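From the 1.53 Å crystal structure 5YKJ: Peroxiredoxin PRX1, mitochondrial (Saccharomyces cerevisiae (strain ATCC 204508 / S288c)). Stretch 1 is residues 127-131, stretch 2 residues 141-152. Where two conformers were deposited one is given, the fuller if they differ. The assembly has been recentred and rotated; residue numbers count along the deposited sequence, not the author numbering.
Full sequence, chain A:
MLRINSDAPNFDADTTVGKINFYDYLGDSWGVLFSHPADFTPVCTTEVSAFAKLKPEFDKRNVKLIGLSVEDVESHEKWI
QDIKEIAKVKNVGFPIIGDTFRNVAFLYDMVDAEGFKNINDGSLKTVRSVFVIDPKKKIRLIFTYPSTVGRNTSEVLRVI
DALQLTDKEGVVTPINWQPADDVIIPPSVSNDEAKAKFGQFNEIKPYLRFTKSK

Stretch 1 127-131: VRSVF
Stretch 2 141-152: LIFTYPSTVGRN

Two antiparallel strands of peroxiredoxin PRX1, around residues 129-131 and 141-144, run side by side with their axes 4.6 Å apart at closest approach and their directions at 165°. Val130 (phi/psi -120/127) faces Phe143 (-148/142) as the hydrogen-bonded pair, CA to CA 5.3 Å: Val130 N donates to Phe143 O at 2.8 Å, and Phe143 N to Val130 O at 3.1 Å. Phe131 (-117/126) lies opposite Ile142 (-135/143) as a non-hydrogen-bonded pair, CA to CA 4.8 Å. Beside the Phe143 N to Val130 O bond, Ile142 CA approaches the same Val130 O at 3.3 Å, a CA-H...O contact.

Side chains alternate across the sheet. On one face, Val130 (chi1 t, 178°) meets Phe143, whose p rotamer (chi1 68°, chi2 90°) brings the ring over its neighbour: Val130 CB sits 3.7 Å from the Phe143 ring centroid, 17° off the normal, a CH-pi contact. On the other face, Phe131 (m, chi2 84°) and Ile142 (m, chi2 t) touch through Phe131 CD2 and Ile142 CG1 at 3.9 Å. Ser129 (-80/152) and Thr144 (-130/107), CA to CA 4.4 Å, share that face; both adopt m, at -58° and -45°, which joins Ser129 OG to Thr144 OG1 in a 2.7 Å hydrogen bond.

Beyond the strand, Pro146 to Val149 form a type I turn, with Val149 N bonded to Pro146 O at 3.1 Å. Arg128 (-142/13) points its CA-to-CB bond toward this segment and folds through m, m, m (-85°, -67°, -76°; chi4 175°). The bent chain lets Arg128 NE donate to Tyr145 O at 2.8 Å, while Arg128 NH2 makes a weak 3.2 Å bond to Pro146 O. Ser147 CA covers one guanidinium face, 3.5 Å from Arg128 NE.

The opposite face carries Arg151, whose CA-to-CB bond also points toward stretch 1 but whose chain is extended: m, t, t (-60°, 153°, 176°; chi4 152°). The two guanidiniums stack, centres 3.8 Å apart and planes at 8°, despite like charges; Arg128 NH1 and Arg151 NH2 are 3.5 Å apart. Arg151 NH2 donates to Arg128 O at 2.9 Å, and Val130 CG2 lies over the other face of the Arg151 guanidinium, 3.4 Å from Arg151 NE.

One water knits strand to loop, donating to Arg128 O (2.8 Å from the water O) and Phe143 O (3.1 Å), and accepting from Tyr145 N (3.1 Å) and Arg151 NE (2.9 Å). Asn152 (t, chi2 -27°) stands clear of stretch 1 and caps the helix that follows.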

# COMPACT_ATOMS: atom_id res chain seq x y z
N VAL A 127 2.90 6.04 -13.32
CA VAL A 127 1.73 5.47 -12.63
C VAL A 127 2.16 4.16 -11.99
O VAL A 127 1.85 3.12 -12.41
CB VAL A 127 0.58 5.28 -13.58
CG1 VAL A 127 -0.63 4.77 -12.82
CG2 VAL A 127 0.24 6.62 -14.20
N ARG A 128 2.96 4.33 -10.98
CA ARG A 128 3.62 3.23 -10.33
C ARG A 128 3.75 3.32 -8.81
O ARG A 128 4.49 2.60 -8.24
CB ARG A 128 5.04 3.10 -10.90
CG ARG A 128 5.16 2.30 -12.17
CD ARG A 128 4.85 0.84 -11.93
NE ARG A 128 5.94 0.13 -11.28
CZ ARG A 128 5.89 -1.12 -10.87
NH1 ARG A 128 4.82 -1.84 -11.05
NH2 ARG A 128 6.93 -1.68 -10.29
N SER A 129 3.05 4.25 -8.23
CA SER A 129 3.13 4.41 -6.80
C SER A 129 2.30 3.42 -6.02
O SER A 129 1.35 2.95 -6.47
CB SER A 129 2.78 5.84 -6.38
OG SER A 129 3.60 6.76 -7.00
N VAL A 130 2.78 3.15 -4.82
CA VAL A 130 2.08 2.32 -3.87
C VAL A 130 1.82 3.20 -2.64
O VAL A 130 2.69 3.79 -2.16
CB VAL A 130 2.85 1.05 -3.44
CG1 VAL A 130 2.07 0.24 -2.40
CG2 VAL A 130 3.07 0.15 -4.63
N PHE A 131 0.58 3.25 -2.22
CA PHE A 131 0.20 4.03 -1.07
C PHE A 131 -0.35 3.12 0.04
O PHE A 131 -1.22 2.39 -0.21
CB PHE A 131 -0.91 5.05 -1.45
CG PHE A 131 -0.59 5.95 -2.62
CD1 PHE A 131 -0.78 5.55 -3.94
CD2 PHE A 131 -0.12 7.23 -2.42
CE1 PHE A 131 -0.49 6.37 -4.97
CE2 PHE A 131 0.17 8.05 -3.50
CZ PHE A 131 -0.05 7.61 -4.74
N LEU A 141 2.63 5.88 4.07
CA LEU A 141 3.86 5.51 3.42
C LEU A 141 3.61 5.41 1.93
O LEU A 141 2.61 4.98 1.56
CB LEU A 141 4.31 4.13 3.95
CG LEU A 141 5.67 3.53 3.59
CD1 LEU A 141 6.25 2.66 4.71
CD2 LEU A 141 5.57 2.66 2.35
N ILE A 142 4.60 5.84 1.15
CA ILE A 142 4.55 5.81 -0.29
C ILE A 142 5.84 5.29 -0.87
O ILE A 142 6.85 5.55 -0.36
CB ILE A 142 4.31 7.25 -0.85
CG1 ILE A 142 3.09 7.89 -0.23
CG2 ILE A 142 4.11 7.27 -2.36
CD1 ILE A 142 2.91 9.32 -0.66
N PHE A 143 5.72 4.53 -1.93
CA PHE A 143 6.89 4.14 -2.64
C PHE A 143 6.61 3.99 -4.13
O PHE A 143 5.58 3.54 -4.51
CB PHE A 143 7.61 2.97 -2.00
CG PHE A 143 6.91 1.68 -2.05
CD1 PHE A 143 7.09 0.84 -3.11
CD2 PHE A 143 6.11 1.27 -1.02
CE1 PHE A 143 6.49 -0.35 -3.17
CE2 PHE A 143 5.49 0.06 -1.07
CZ PHE A 143 5.70 -0.76 -2.14
N THR A 144 7.59 4.41 -4.92
CA THR A 144 7.48 4.35 -6.37
C THR A 144 8.67 3.71 -7.06
O THR A 144 9.68 4.27 -7.14
CB THR A 144 7.18 5.73 -6.99
OG1 THR A 144 6.17 6.41 -6.26
CG2 THR A 144 6.75 5.58 -8.43
N TYR A 145 8.44 2.50 -7.56
CA TYR A 145 9.39 1.75 -8.31
C TYR A 145 8.95 1.84 -9.79
O TYR A 145 7.85 1.81 -10.10
CB TYR A 145 9.41 0.27 -7.93
CG TYR A 145 9.96 -0.15 -6.57
CD1 TYR A 145 10.08 0.73 -5.53
CD2 TYR A 145 10.34 -1.44 -6.37
CE1 TYR A 145 10.59 0.33 -4.32
CE2 TYR A 145 10.83 -1.85 -5.17
CZ TYR A 145 10.94 -0.95 -4.14
OH TYR A 145 11.39 -1.33 -2.93
N PRO A 146 9.97 1.96 -10.63
CA PRO A 146 9.67 2.04 -12.03
C PRO A 146 9.11 0.65 -12.58
O PRO A 146 9.30 -0.30 -11.92
CB PRO A 146 10.98 2.32 -12.71
CG PRO A 146 11.97 1.70 -11.82
CD PRO A 146 11.42 1.87 -10.41
N SER A 147 8.42 0.55 -13.73
CA SER A 147 7.77 -0.62 -14.16
C SER A 147 8.77 -1.67 -14.48
O SER A 147 8.48 -2.75 -14.78
CB SER A 147 6.96 -0.27 -15.38
OG SER A 147 7.78 0.18 -16.40
N THR A 148 10.03 -1.27 -14.62
CA THR A 148 11.20 -2.13 -14.89
C THR A 148 11.68 -2.98 -13.70
O THR A 148 12.33 -3.94 -13.87
CB THR A 148 12.41 -1.32 -15.40
OG1 THR A 148 12.71 -0.31 -14.46
CG2 THR A 148 12.13 -0.67 -16.72
N VAL A 149 11.34 -2.54 -12.51
CA VAL A 149 11.75 -3.16 -11.26
C VAL A 149 10.57 -3.58 -10.39
O VAL A 149 9.89 -2.81 -9.86
CB VAL A 149 12.64 -2.18 -10.44
CG1 VAL A 149 13.04 -2.78 -9.08
CG2 VAL A 149 13.86 -1.79 -11.21
N GLY A 150 10.43 -4.88 -10.24
CA GLY A 150 9.39 -5.44 -9.44
C GLY A 150 9.56 -5.12 -7.98
O GLY A 150 10.62 -5.03 -7.50
N ARG A 151 8.43 -4.97 -7.34
CA ARG A 151 8.35 -4.64 -5.93
C ARG A 151 8.70 -5.83 -5.05
O ARG A 151 9.06 -6.87 -5.52
CB ARG A 151 6.98 -4.07 -5.58
CG ARG A 151 6.62 -2.81 -6.34
CD ARG A 151 5.09 -2.65 -6.49
NE ARG A 151 4.69 -1.40 -7.13
CZ ARG A 151 3.59 -1.24 -7.82
NH1 ARG A 151 2.74 -2.20 -7.97
NH2 ARG A 151 3.34 -0.08 -8.35
N ASN A 152 8.62 -5.60 -3.75
CA ASN A 152 8.92 -6.64 -2.75
C ASN A 152 7.74 -6.79 -1.80
O ASN A 152 7.47 -5.94 -1.07
CB ASN A 152 10.19 -6.24 -2.00
CG ASN A 152 10.65 -7.28 -1.02
OD1 ASN A 152 9.91 -8.01 -0.54
ND2 ASN A 152 11.90 -7.24 -0.73
O HOH W 1 5.99 1.10 -6.34